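Local coordinates for protein D-threo-3-hydroxyaspartate dehydratase (Delftia, PDB 3WQC) that catalyses the pyridoxal-phosphate-dependent, metal-requiring dehydration and deamination of D-threo-3-hydroxyaspartate to oxaloacetate and ammonia, and also acts on D-serine, at residues 94-98 with 117-121; 128-133 with 171-175; 179-183 with 202-206; 105-110 with 135-140; 71-77 with 88-94. All coordinates share one frame. Residues are numbered along the deposited sequence.

All five contacts lie in the alanine-racemase-like TIM-barrel domain. Contact 5 comes first along the chain, pairing strands 72-74 and 90-93, and shares Ala94 with contact 1, where the next loop meets strand 114-119. Contact 4 closes helix 102-110 against the loop after helix 122-135, and contact 2 sets that helix against the turn before strand 175-180; their centres are about 10 Å apart and their segments alternate in sequence. Contact 3, further along strand 175-180, is about 15 Å from contact 1, centre to centre, and touches it through Leu180. Contacts 1, 3 and 5 reach the cofactor pocket, whereas 2 and 4 lie away from it, packing peripheral helices and loops together.

Contact 1: 94-98 with 117-121; sequences AVSMA and LIVDS
Ile118, Met97 and Leu117 dominate this buried meeting of the loop 94-98 with the end of strand 117-119; the two chain directions lie 76° apart, and the nearest CA atoms are those of Ser96 and Val119, 4.9 Å apart. Ile118 (chi1 p, chi2 t) carries CD1 against the loop backbone, 3.5 Å from Ala94 C and 3.6 Å from Val95 N. Its carbonyl takes the one direct hydrogen bond, Met97 N to Ile118 O at 2.9 Å. Met97 (t, p, t) points toward the strand and lays SD 3.9 Å from Leu117 CD2, with CB 4.4 Å from Val119 CG1. Water 1 bridges Val95 O and Ile118 N, 2.8 Å from each; water 2 lies 2.5 Å from Ser96 OG and 3.2 Å from Asp120 OD2, which also accepts from Gly153 N. This is a loop at the C-terminal end of a barrel strand, with Ala94 touching pyridoxal phosphate. Direct and water-mediated bonds to both backbone polar groups of Ile118 tie the cofactor-lining loop to the neighbouring strand.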
# COMPACT_ATOMS: atom_id res chain seq x y z
N ALA B 94 -15.71 -13.31 3.96
CA ALA B 94 -16.79 -12.28 3.97
C ALA B 94 -16.61 -11.30 2.80
O ALA B 94 -16.63 -10.06 3.01
CB ALA B 94 -16.85 -11.57 5.34
N VAL B 95 -16.51 -11.85 1.59
CA VAL B 95 -16.54 -11.01 0.37
C VAL B 95 -17.47 -11.79 -0.59
O VAL B 95 -17.28 -12.99 -0.74
CB VAL B 95 -15.13 -10.85 -0.29
CG1 VAL B 95 -15.21 -10.07 -1.60
CG2 VAL B 95 -14.21 -10.10 0.70
N SER B 96 -18.41 -11.09 -1.24
CA SER B 96 -19.38 -11.72 -2.17
C SER B 96 -18.64 -12.73 -3.04
O SER B 96 -17.66 -12.39 -3.74
CB SER B 96 -19.94 -10.62 -3.09
OG SER B 96 -20.55 -9.58 -2.41
N MET B 97 -19.11 -13.99 -3.08
CA MET B 97 -18.35 -15.07 -3.70
C MET B 97 -18.31 -14.92 -5.22
O MET B 97 -19.40 -14.78 -5.87
CB MET B 97 -18.99 -16.41 -3.32
CG MET B 97 -18.22 -17.59 -3.89
SD MET B 97 -16.51 -17.62 -3.24
CE MET B 97 -15.96 -19.14 -4.04
N ALA B 98 -17.10 -15.02 -5.85
CA ALA B 98 -16.98 -15.07 -7.28
C ALA B 98 -17.08 -16.52 -7.72
O ALA B 98 -16.37 -17.39 -7.18
CB ALA B 98 -15.61 -14.56 -7.66
N LEU B 117 -19.13 -19.21 2.84
CA LEU B 117 -19.12 -18.21 1.74
C LEU B 117 -20.32 -17.28 1.91
O LEU B 117 -21.28 -17.65 2.65
CB LEU B 117 -19.24 -18.94 0.36
CG LEU B 117 -18.23 -20.06 0.18
CD1 LEU B 117 -18.45 -20.74 -1.18
CD2 LEU B 117 -16.76 -19.45 0.23
N ILE B 118 -20.32 -16.14 1.22
CA ILE B 118 -21.44 -15.21 1.32
C ILE B 118 -21.87 -14.83 -0.08
O ILE B 118 -21.06 -14.77 -1.03
CB ILE B 118 -21.09 -13.96 2.18
CG1 ILE B 118 -20.18 -12.97 1.46
CG2 ILE B 118 -20.52 -14.41 3.55
CD1 ILE B 118 -20.02 -11.66 2.26
N VAL B 119 -23.16 -14.52 -0.23
CA VAL B 119 -23.71 -14.02 -1.51
C VAL B 119 -24.73 -12.92 -1.20
O VAL B 119 -25.30 -12.86 -0.09
CB VAL B 119 -24.40 -15.12 -2.40
CG1 VAL B 119 -23.38 -16.20 -2.74
CG2 VAL B 119 -25.63 -15.71 -1.73
N ASP B 120 -25.11 -12.20 -2.25
CA ASP B 120 -26.19 -11.19 -2.17
C ASP B 120 -27.03 -11.13 -3.44
O ASP B 120 -27.75 -10.12 -3.65
CB ASP B 120 -25.69 -9.81 -1.77
CG ASP B 120 -24.86 -9.15 -2.81
OD1 ASP B 120 -24.60 -9.72 -3.89
OD2 ASP B 120 -24.44 -7.97 -2.59
N SER B 121 -26.98 -12.22 -4.25
CA SER B 121 -27.70 -12.20 -5.49
C SER B 121 -28.20 -13.62 -5.81
O SER B 121 -27.59 -14.61 -5.40
CB SER B 121 -26.83 -11.66 -6.64
OG SER B 121 -25.74 -12.55 -6.91
O HOH W 1 -17.76 -15.61 0.09
O HOH W 2 -21.60 -7.84 -3.95

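Contact 2: 128-133 with 171-175; sequences IAAFGR and DGGMR
Helix 128-133, part of helix 122-135, packs against the turn 171-175 that ends one helix and leads into strand 175-180; the closest CA atoms are Ala129 and Gly172, 5.3 Å apart. Ile128 (m, t) opens the contact, its CG2 4.3 Å from Met174 SD. One residue on, Ala129 places CB 4.2 Å from Gly172 CA and 3.9 Å from Met174 CG. A CB on Gly172 would clash with Ala129 CB, so the glycine lets the backbones approach closely. Gly132, bonded through its N to Ile128 O at 2.8 Å, puts its CA 3.8 Å from Met174 CE, where a CB would collide. Arg133 finishes the walk: chi1 m, chi2 t and chi3 m fold its guanidinium back so that NH1 donates to Gly172 O at 3.3 Å, the carbonyl lying near the guanidinium plane. On the turn, Gly173 takes positive phi (86°) in a Schellman motif, and Met174 (chi1 m, chi2 m, chi3 108°) points toward the helix, filling the groove along Ala129 and Gly132. Two successive helix-to-strand connections of the TIM barrel meet here, away from the cofactor site: Phe139, just before strand 140-146, touches both Ile128 and Met174, and the ring of Phe131 leads away from the turn and packs on Leu102 and Leu106 of helix 102-110.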
# COMPACT_ATOMS: atom_id res chain seq x y z
N ILE B 128 -23.28 -21.18 -7.00
CA ILE B 128 -22.82 -22.04 -5.89
C ILE B 128 -23.63 -23.35 -5.87
O ILE B 128 -23.02 -24.44 -5.76
CB ILE B 128 -22.88 -21.35 -4.55
CG1 ILE B 128 -21.95 -20.10 -4.51
CG2 ILE B 128 -22.47 -22.33 -3.42
CD1 ILE B 128 -21.96 -19.32 -3.19
N ALA B 129 -24.96 -23.26 -5.94
CA ALA B 129 -25.77 -24.48 -5.80
C ALA B 129 -25.48 -25.39 -7.00
O ALA B 129 -25.43 -26.61 -6.81
CB ALA B 129 -27.23 -24.04 -5.76
N ALA B 130 -25.34 -24.86 -8.22
CA ALA B 130 -25.09 -25.77 -9.37
C ALA B 130 -23.73 -26.45 -9.21
O ALA B 130 -23.60 -27.67 -9.46
CB ALA B 130 -25.15 -24.99 -10.64
N PHE B 131 -22.70 -25.69 -8.74
CA PHE B 131 -21.43 -26.35 -8.59
C PHE B 131 -21.41 -27.36 -7.47
O PHE B 131 -20.81 -28.45 -7.57
CB PHE B 131 -20.37 -25.20 -8.35
CG PHE B 131 -18.95 -25.73 -8.30
CD1 PHE B 131 -18.32 -26.15 -9.49
CD2 PHE B 131 -18.23 -25.75 -7.09
CE1 PHE B 131 -16.98 -26.59 -9.48
CE2 PHE B 131 -16.87 -26.21 -7.11
CZ PHE B 131 -16.26 -26.58 -8.29
N GLY B 132 -22.08 -27.01 -6.37
CA GLY B 132 -22.20 -27.93 -5.23
C GLY B 132 -22.90 -29.21 -5.67
O GLY B 132 -22.51 -30.31 -5.26
N ARG B 133 -24.01 -29.11 -6.43
CA ARG B 133 -24.67 -30.34 -6.89
C ARG B 133 -23.69 -31.14 -7.78
O ARG B 133 -23.60 -32.39 -7.67
CB ARG B 133 -25.92 -29.94 -7.68
CG ARG B 133 -26.99 -29.49 -6.70
CD ARG B 133 -28.40 -29.41 -7.36
NE ARG B 133 -28.36 -28.49 -8.49
CZ ARG B 133 -28.58 -27.18 -8.41
NH1 ARG B 133 -28.84 -26.64 -7.19
NH2 ARG B 133 -28.54 -26.42 -9.55
N ASP B 171 -33.25 -24.96 -1.59
CA ASP B 171 -33.87 -25.92 -2.50
C ASP B 171 -32.75 -26.57 -3.31
O ASP B 171 -32.91 -27.72 -3.78
CB ASP B 171 -34.77 -25.23 -3.50
CG ASP B 171 -35.99 -24.62 -2.88
OD1 ASP B 171 -36.40 -24.96 -1.76
OD2 ASP B 171 -36.61 -23.73 -3.59
N GLY B 172 -31.63 -25.84 -3.50
CA GLY B 172 -30.50 -26.30 -4.28
C GLY B 172 -29.63 -27.27 -3.52
O GLY B 172 -28.62 -27.72 -4.11
N GLY B 173 -29.91 -27.55 -2.25
CA GLY B 173 -29.14 -28.49 -1.44
C GLY B 173 -27.93 -27.94 -0.75
O GLY B 173 -27.13 -28.68 -0.14
N MET B 174 -27.84 -26.61 -0.75
CA MET B 174 -26.77 -25.99 0.04
C MET B 174 -27.25 -25.71 1.46
O MET B 174 -28.46 -25.85 1.78
CB MET B 174 -26.37 -24.66 -0.62
CG MET B 174 -25.99 -24.80 -2.13
SD MET B 174 -24.55 -25.96 -2.38
CE MET B 174 -25.33 -27.42 -3.13
N ARG B 175 -26.31 -25.35 2.35
CA ARG B 175 -26.66 -25.08 3.74
C ARG B 175 -26.78 -23.58 3.87
O ARG B 175 -25.74 -22.86 3.86
CB ARG B 175 -25.56 -25.61 4.69
CG ARG B 175 -25.75 -25.20 6.17
CD ARG B 175 -24.67 -25.82 7.11
NE ARG B 175 -24.80 -27.25 7.14
CZ ARG B 175 -24.36 -28.00 8.13
NH1 ARG B 175 -24.57 -29.30 8.11
NH2 ARG B 175 -23.69 -27.45 9.13

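Contact 3: 179-183 with 202-206; sequences VLTHA and ERAGC. With PLP (pyridoxal-5'-phosphate), chain J.
Three side chains of segment 179-183, those of Val179, Thr181 and Ala183, point toward helix 202-206, while Leu180 and His182 point away; the nearest CA pairs are Thr181 with Cys206 (6.2 Å) and Ala183 with Glu202 (6.0 Å). Val179 (chi1 m) sets CG2 3.6 Å from Cys206 O and 3.8 Å from Cys206 SG. Cys206 takes chi1 -154°, bringing SG 3.8 Å from Leu180 C. Thr181 adopts chi1 t, so that CG2 packs 3.4 Å from Glu202 CG and 3.7 Å from Cys206 CB while OG1 bonds to Ile145 O and Thr147 OG1. Glu202 is extended (t, t) and reaches the backbone past the strand: OE2 accepts from Ala183 N at 2.8 Å, and its CD lies 3.4 Å from Ala183 CB. The other oxygen, OE1, bonds to Thr230 OG1, so this buried carboxylate links helix 192-215, the loop at Ala183 and helix 228-233. His182 (chi1 t, chi2 61°) turns its ring to the cofactor, with PLP C4 over one ring face and CE1 3.5 Å from PLP O4P; its ND1 bonds to Gly226 O. Strand 175-180, its following loop and helix 192-215 packed on it form a beta-alpha unit of a TIM barrel, with the outward-facing residues meeting the helix and His182 lining the pyridoxal-phosphate site, as in the alanine racemase fold.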
# COMPACT_ATOMS: atom_id res chain seq x y z
N VAL B 179 -27.16 -14.93 8.12
CA VAL B 179 -27.08 -13.62 7.47
C VAL B 179 -25.97 -12.84 8.14
O VAL B 179 -25.64 -13.04 9.33
CB VAL B 179 -28.39 -12.78 7.59
CG1 VAL B 179 -29.43 -13.41 6.65
CG2 VAL B 179 -28.96 -12.75 9.03
N LEU B 180 -25.35 -11.89 7.40
CA LEU B 180 -24.35 -11.05 8.01
C LEU B 180 -24.50 -9.64 7.45
O LEU B 180 -24.96 -9.47 6.29
CB LEU B 180 -22.89 -11.55 7.78
CG LEU B 180 -22.31 -11.37 6.37
CD1 LEU B 180 -20.76 -11.51 6.44
CD2 LEU B 180 -22.87 -12.37 5.32
N THR B 181 -24.00 -8.64 8.20
CA THR B 181 -23.99 -7.29 7.70
C THR B 181 -22.73 -6.62 8.26
O THR B 181 -22.25 -7.05 9.35
CB THR B 181 -25.27 -6.47 8.13
OG1 THR B 181 -25.24 -5.25 7.35
CG2 THR B 181 -25.28 -6.17 9.59
N HIS B 182 -22.23 -5.59 7.55
CA HIS B 182 -21.14 -4.79 8.04
C HIS B 182 -21.50 -3.38 7.91
O HIS B 182 -21.65 -2.84 6.74
CB HIS B 182 -19.92 -5.10 7.14
CG HIS B 182 -18.73 -4.21 7.33
ND1 HIS B 182 -18.01 -4.07 8.54
CD2 HIS B 182 -18.09 -3.35 6.40
CE1 HIS B 182 -16.93 -3.21 8.29
NE2 HIS B 182 -17.01 -2.76 7.06
N ALA B 183 -21.67 -2.65 9.05
CA ALA B 183 -22.14 -1.26 8.93
C ALA B 183 -20.94 -0.32 8.76
O ALA B 183 -20.57 0.42 9.69
CB ALA B 183 -23.05 -0.87 10.09
N GLU B 202 -27.83 -1.42 12.55
CA GLU B 202 -27.13 -2.60 11.98
C GLU B 202 -27.72 -3.90 12.60
O GLU B 202 -28.06 -4.86 11.90
CB GLU B 202 -25.63 -2.45 12.35
CG GLU B 202 -24.78 -3.58 11.76
CD GLU B 202 -23.30 -3.56 12.18
OE1 GLU B 202 -22.96 -3.15 13.34
OE2 GLU B 202 -22.45 -4.06 11.38
N ARG B 203 -27.89 -3.91 13.96
CA ARG B 203 -28.45 -5.07 14.65
C ARG B 203 -29.86 -5.29 14.13
O ARG B 203 -30.24 -6.42 13.78
CB ARG B 203 -28.51 -4.83 16.21
CG ARG B 203 -28.99 -6.02 17.01
CD ARG B 203 -29.62 -5.56 18.33
NE ARG B 203 -30.89 -4.78 18.11
CZ ARG B 203 -32.07 -5.32 17.72
NH1 ARG B 203 -32.26 -6.65 17.67
NH2 ARG B 203 -33.09 -4.47 17.51
N ALA B 204 -30.67 -4.23 14.18
CA ALA B 204 -32.13 -4.37 13.82
C ALA B 204 -32.30 -4.85 12.39
O ALA B 204 -33.13 -5.73 12.11
CB ALA B 204 -32.86 -3.03 14.02
N GLY B 205 -31.48 -4.34 11.46
CA GLY B 205 -31.64 -4.72 10.06
C GLY B 205 -31.17 -6.16 9.83
O GLY B 205 -31.83 -6.89 9.08
N CYS B 206 -30.06 -6.61 10.47
CA CYS B 206 -29.63 -7.99 10.22
C CYS B 206 -30.66 -8.95 10.80
O CYS B 206 -30.95 -9.98 10.23
CB CYS B 206 -28.22 -8.14 10.81
SG CYS B 206 -27.36 -9.46 9.94
N1 PLP J . -16.85 -7.41 8.48
C2 PLP J . -16.54 -7.23 7.18
C2A PLP J . -17.39 -7.83 6.09
C3 PLP J . -15.36 -6.46 6.85
O3 PLP J . -15.04 -6.31 5.58
C4 PLP J . -14.59 -5.91 7.93
C4A PLP J . -13.40 -5.18 7.62
C5 PLP J . -15.00 -6.16 9.28
C6 PLP J . -16.19 -6.86 9.50
C5A PLP J . -14.23 -5.59 10.45
O4P PLP J . -14.39 -4.10 10.45
P PLP J . -13.35 -3.26 11.34
O1P PLP J . -13.36 -3.97 12.64
O2P PLP J . -13.98 -1.91 11.41
O3P PLP J . -12.01 -3.32 10.73

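Contact 4: 105-110 with 135-140; sequences ALQLRR and QGEAFE
Helix 105-110 lies across the loop 135-140, its nearest CA pair being Leu106 and Glu137 at 7.5 Å. The apolar part rests on Leu106 (t, p), with CD1 3.6 Å from Glu137 CB and CB 4.0 Å from Phe139 CZ; Arg109 CD packs 3.6 Å from Phe139 CD1. The charged part is a salt bridge between Arg109 (m, t, p, chi4 80°) and Glu137 (chi1 t, chi2 p), with Arg109 NE 2.7 Å from Glu137 OE1. A weak bond joins Arg109 NH2 to Glu137 OE1 at 3.4 Å. Arg110 NH2 donates to both Gln135 O and Gln135 OE1 at 3.1 Å, and water 3 lies 3.1 Å from Arg110 NE and 2.9 Å from Glu137 OE2. The loop leaves helix 122-135 through a Schellman motif at Gly136 (phi 68°), then an inverse gamma turn at Ala138. Helix 102-110 is thus joined to the entry of strand 140-146, with Phe139 wedged between Leu117 of strand 114-119 and Ile128 and Phe131 of helix 122-135.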
# COMPACT_ATOMS: atom_id res chain seq x y z
N ALA B 105 -12.60 -22.89 -3.07
CA ALA B 105 -13.38 -23.04 -1.83
C ALA B 105 -13.71 -24.54 -1.64
O ALA B 105 -13.67 -24.97 -0.47
CB ALA B 105 -14.67 -22.24 -1.99
N LEU B 106 -14.04 -25.24 -2.72
CA LEU B 106 -14.32 -26.72 -2.63
C LEU B 106 -13.10 -27.43 -2.06
O LEU B 106 -13.24 -28.29 -1.14
CB LEU B 106 -14.72 -27.22 -4.02
CG LEU B 106 -14.96 -28.74 -4.07
CD1 LEU B 106 -16.12 -29.15 -3.17
CD2 LEU B 106 -15.09 -29.19 -5.52
N GLN B 107 -11.92 -27.12 -2.61
CA GLN B 107 -10.73 -27.85 -2.15
C GLN B 107 -10.47 -27.62 -0.66
O GLN B 107 -10.11 -28.57 0.06
CB GLN B 107 -9.54 -27.37 -2.97
CG GLN B 107 -9.67 -27.77 -4.44
CD GLN B 107 -8.96 -26.81 -5.41
OE1 GLN B 107 -8.18 -25.94 -5.00
NE2 GLN B 107 -9.22 -26.99 -6.73
N LEU B 108 -10.61 -26.36 -0.19
CA LEU B 108 -10.41 -26.05 1.23
C LEU B 108 -11.41 -26.90 2.07
O LEU B 108 -11.03 -27.46 3.10
CB LEU B 108 -10.62 -24.57 1.49
CG LEU B 108 -9.35 -23.78 1.25
CD1 LEU B 108 -9.76 -22.32 1.05
CD2 LEU B 108 -8.39 -23.86 2.47
N ARG B 109 -12.71 -26.90 1.65
CA ARG B 109 -13.67 -27.70 2.46
C ARG B 109 -13.31 -29.23 2.47
O ARG B 109 -13.45 -29.88 3.53
CB ARG B 109 -15.11 -27.48 1.91
CG ARG B 109 -15.61 -26.09 2.32
CD ARG B 109 -17.00 -25.77 1.75
NE ARG B 109 -17.98 -26.73 2.30
CZ ARG B 109 -18.54 -26.64 3.52
NH1 ARG B 109 -18.32 -25.56 4.35
NH2 ARG B 109 -19.37 -27.63 3.96
N ARG B 110 -12.88 -29.74 1.30
CA ARG B 110 -12.55 -31.14 1.19
C ARG B 110 -11.35 -31.49 2.03
O ARG B 110 -11.30 -32.63 2.51
CB ARG B 110 -12.33 -31.55 -0.26
CG ARG B 110 -13.59 -31.55 -1.10
CD ARG B 110 -13.26 -31.91 -2.59
NE ARG B 110 -14.45 -32.26 -3.42
CZ ARG B 110 -14.47 -32.47 -4.74
NH1 ARG B 110 -13.34 -32.42 -5.43
NH2 ARG B 110 -15.69 -32.70 -5.36
N GLN B 135 -20.48 -31.27 -7.82
CA GLN B 135 -19.32 -31.79 -7.05
C GLN B 135 -19.67 -32.57 -5.79
O GLN B 135 -18.78 -33.02 -5.08
CB GLN B 135 -18.41 -30.61 -6.65
CG GLN B 135 -17.90 -29.89 -7.90
CD GLN B 135 -17.00 -30.72 -8.76
OE1 GLN B 135 -16.27 -31.58 -8.22
NE2 GLN B 135 -17.09 -30.57 -10.09
N GLY B 136 -20.96 -32.69 -5.47
CA GLY B 136 -21.42 -33.38 -4.25
C GLY B 136 -21.04 -32.65 -2.96
O GLY B 136 -20.63 -33.27 -1.96
N GLU B 137 -21.13 -31.31 -3.00
CA GLU B 137 -20.73 -30.50 -1.85
C GLU B 137 -21.88 -29.59 -1.43
O GLU B 137 -22.37 -28.79 -2.25
CB GLU B 137 -19.50 -29.58 -2.16
CG GLU B 137 -18.97 -28.81 -0.95
CD GLU B 137 -18.35 -29.71 0.11
OE1 GLU B 137 -18.16 -29.23 1.26
OE2 GLU B 137 -18.00 -30.87 -0.20
N ALA B 138 -22.32 -29.71 -0.17
CA ALA B 138 -23.34 -28.84 0.40
C ALA B 138 -22.57 -27.65 1.01
O ALA B 138 -22.27 -27.60 2.21
CB ALA B 138 -24.19 -29.54 1.41
N PHE B 139 -22.23 -26.70 0.16
CA PHE B 139 -21.56 -25.49 0.69
C PHE B 139 -22.39 -24.80 1.74
O PHE B 139 -23.67 -24.75 1.57
CB PHE B 139 -21.36 -24.45 -0.44
CG PHE B 139 -20.29 -24.88 -1.44
CD1 PHE B 139 -18.92 -24.62 -1.11
CD2 PHE B 139 -20.59 -25.47 -2.69
CE1 PHE B 139 -17.90 -24.96 -2.06
CE2 PHE B 139 -19.61 -25.83 -3.57
CZ PHE B 139 -18.25 -25.57 -3.28
N GLU B 140 -21.74 -24.17 2.75
CA GLU B 140 -22.48 -23.33 3.69
C GLU B 140 -22.38 -21.91 3.16
O GLU B 140 -21.24 -21.39 2.91
CB GLU B 140 -21.87 -23.43 5.08
CG GLU B 140 -22.69 -22.55 6.04
CD GLU B 140 -22.33 -22.75 7.49
OE1 GLU B 140 -22.77 -21.85 8.31
OE2 GLU B 140 -21.72 -23.80 7.89
O HOH W 3 -17.31 -32.62 -2.37

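Contact 5: 71-77 with 88-94; sequences GITVSTL and TTDILYA
The apolar centre lies on the helix-facing side of two parallel strands: Val74 (chi1 m) puts CG2 3.6 Å from Ile91 CG2 and 4.1 Å from Tyr93 CB, and Ile72 (p, t) brings CG1 3.9 Å from Ile91 CG1. Leu77 (m, t) lays CD2 over the ring of Tyr93 (chi1 t, chi2 38°), 4.0 Å from its centroid, a CH-pi contact. On the other face, Thr73 CG2 approaches Ala94 CB at 3.4 Å. Strands 72-74 and 90-93 pair in register Ile72-Ile91, Thr73-Leu92 and Val74-Tyr93, axes 4.7 Å apart at closest and 33° off parallel. The ladder is Ile72 N to Asp90 O (2.9 Å), Leu92 N to Ile72 O (2.9 Å), Val74 N to Leu92 O (2.8 Å) and Ala94 N to Val74 O (3.0 Å). At one end Gly71, with positive phi, leaves room for Asp90, whose OD1 forms salt bridges with Lys116 and Arg49. In this beta-alpha-beta unit of the barrel, an apolar interior and four backbone bonds hold the strands together, waters 4 and 5 satisfy the Tyr93 hydroxyl and the Ser75 and Leu77 backbone, and Ala94, separately, touches pyridoxal phosphate.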
# COMPACT_ATOMS: atom_id res chain seq x y z
N GLY B 71 -13.59 -18.76 15.84
CA GLY B 71 -13.44 -18.68 14.39
C GLY B 71 -12.81 -17.34 13.98
O GLY B 71 -12.51 -16.47 14.81
N ILE B 72 -12.70 -17.17 12.65
CA ILE B 72 -12.21 -15.93 12.13
C ILE B 72 -13.04 -15.54 10.88
O ILE B 72 -13.72 -16.39 10.27
CB ILE B 72 -10.70 -16.03 11.68
CG1 ILE B 72 -10.49 -17.04 10.52
CG2 ILE B 72 -9.80 -16.32 12.90
CD1 ILE B 72 -9.04 -17.16 10.03
N THR B 73 -12.84 -14.29 10.49
CA THR B 73 -13.34 -13.78 9.20
C THR B 73 -12.13 -13.44 8.37
O THR B 73 -11.11 -12.90 8.90
CB THR B 73 -14.14 -12.46 9.38
OG1 THR B 73 -15.08 -12.63 10.48
CG2 THR B 73 -14.96 -12.15 8.14
N VAL B 74 -12.18 -13.77 7.07
CA VAL B 74 -11.05 -13.48 6.17
C VAL B 74 -11.61 -12.66 4.99
O VAL B 74 -12.80 -12.72 4.63
CB VAL B 74 -10.35 -14.74 5.61
CG1 VAL B 74 -9.72 -15.48 6.82
CG2 VAL B 74 -11.28 -15.66 4.83
N SER B 75 -10.69 -11.90 4.35
CA SER B 75 -11.04 -11.04 3.19
C SER B 75 -10.62 -11.66 1.86
O SER B 75 -10.93 -11.06 0.82
CB SER B 75 -10.47 -9.64 3.33
OG SER B 75 -9.04 -9.64 3.16
N THR B 76 -9.90 -12.79 1.87
CA THR B 76 -9.40 -13.44 0.66
C THR B 76 -9.32 -14.95 0.91
O THR B 76 -9.15 -15.34 2.09
CB THR B 76 -7.99 -12.95 0.26
OG1 THR B 76 -7.04 -13.26 1.31
CG2 THR B 76 -7.94 -11.45 -0.04
N LEU B 77 -9.39 -15.76 -0.14
CA LEU B 77 -9.16 -17.20 0.06
C LEU B 77 -7.68 -17.48 0.41
O LEU B 77 -7.42 -18.51 1.02
CB LEU B 77 -9.68 -18.07 -1.10
CG LEU B 77 -11.20 -18.04 -1.19
CD1 LEU B 77 -11.60 -18.93 -2.36
CD2 LEU B 77 -11.85 -18.51 0.14
N THR B 88 -6.67 -23.15 11.98
CA THR B 88 -7.98 -22.53 12.17
C THR B 88 -9.01 -23.18 11.20
O THR B 88 -8.82 -23.11 9.99
CB THR B 88 -7.92 -21.05 11.86
OG1 THR B 88 -6.99 -20.47 12.75
CG2 THR B 88 -9.29 -20.36 12.09
N THR B 89 -10.07 -23.82 11.74
CA THR B 89 -10.98 -24.53 10.84
C THR B 89 -12.27 -23.76 10.61
O THR B 89 -12.92 -23.98 9.60
CB THR B 89 -11.34 -25.91 11.43
OG1 THR B 89 -11.92 -25.76 12.71
CG2 THR B 89 -10.09 -26.77 11.59
N ASP B 90 -12.64 -22.84 11.50
CA ASP B 90 -13.94 -22.12 11.39
C ASP B 90 -13.69 -20.76 10.75
O ASP B 90 -13.27 -19.77 11.40
CB ASP B 90 -14.47 -21.99 12.80
CG ASP B 90 -15.78 -21.24 12.91
OD1 ASP B 90 -16.32 -20.72 11.85
OD2 ASP B 90 -16.30 -21.01 14.08
N ILE B 91 -13.89 -20.71 9.42
CA ILE B 91 -13.44 -19.51 8.66
C ILE B 91 -14.60 -19.01 7.79
O ILE B 91 -15.21 -19.79 7.01
CB ILE B 91 -12.25 -19.89 7.72
CG1 ILE B 91 -11.06 -20.38 8.55
CG2 ILE B 91 -11.83 -18.64 6.86
CD1 ILE B 91 -9.79 -20.67 7.73
N LEU B 92 -14.89 -17.73 7.92
CA LEU B 92 -15.91 -17.06 7.07
C LEU B 92 -15.22 -16.18 6.06
O LEU B 92 -14.48 -15.25 6.48
CB LEU B 92 -16.77 -16.17 8.01
CG LEU B 92 -17.77 -15.21 7.32
CD1 LEU B 92 -18.87 -16.01 6.57
CD2 LEU B 92 -18.37 -14.24 8.38
N TYR B 93 -15.45 -16.42 4.78
CA TYR B 93 -14.88 -15.60 3.73
C TYR B 93 -15.89 -14.53 3.38
O TYR B 93 -16.90 -14.77 2.68
CB TYR B 93 -14.52 -16.47 2.52
CG TYR B 93 -14.11 -15.66 1.32
CD1 TYR B 93 -13.33 -14.49 1.38
CD2 TYR B 93 -14.55 -16.12 0.05
CE1 TYR B 93 -12.98 -13.77 0.19
CE2 TYR B 93 -14.18 -15.45 -1.13
CZ TYR B 93 -13.41 -14.29 -1.05
OH TYR B 93 -13.08 -13.58 -2.19
N ALA B 94 -15.71 -13.31 3.96
CA ALA B 94 -16.79 -12.28 3.97
C ALA B 94 -16.61 -11.30 2.80
O ALA B 94 -16.63 -10.06 3.01
CB ALA B 94 -16.85 -11.57 5.34
O HOH W 4 -11.61 -11.44 -1.82
O HOH W 5 -10.30 -14.67 -2.54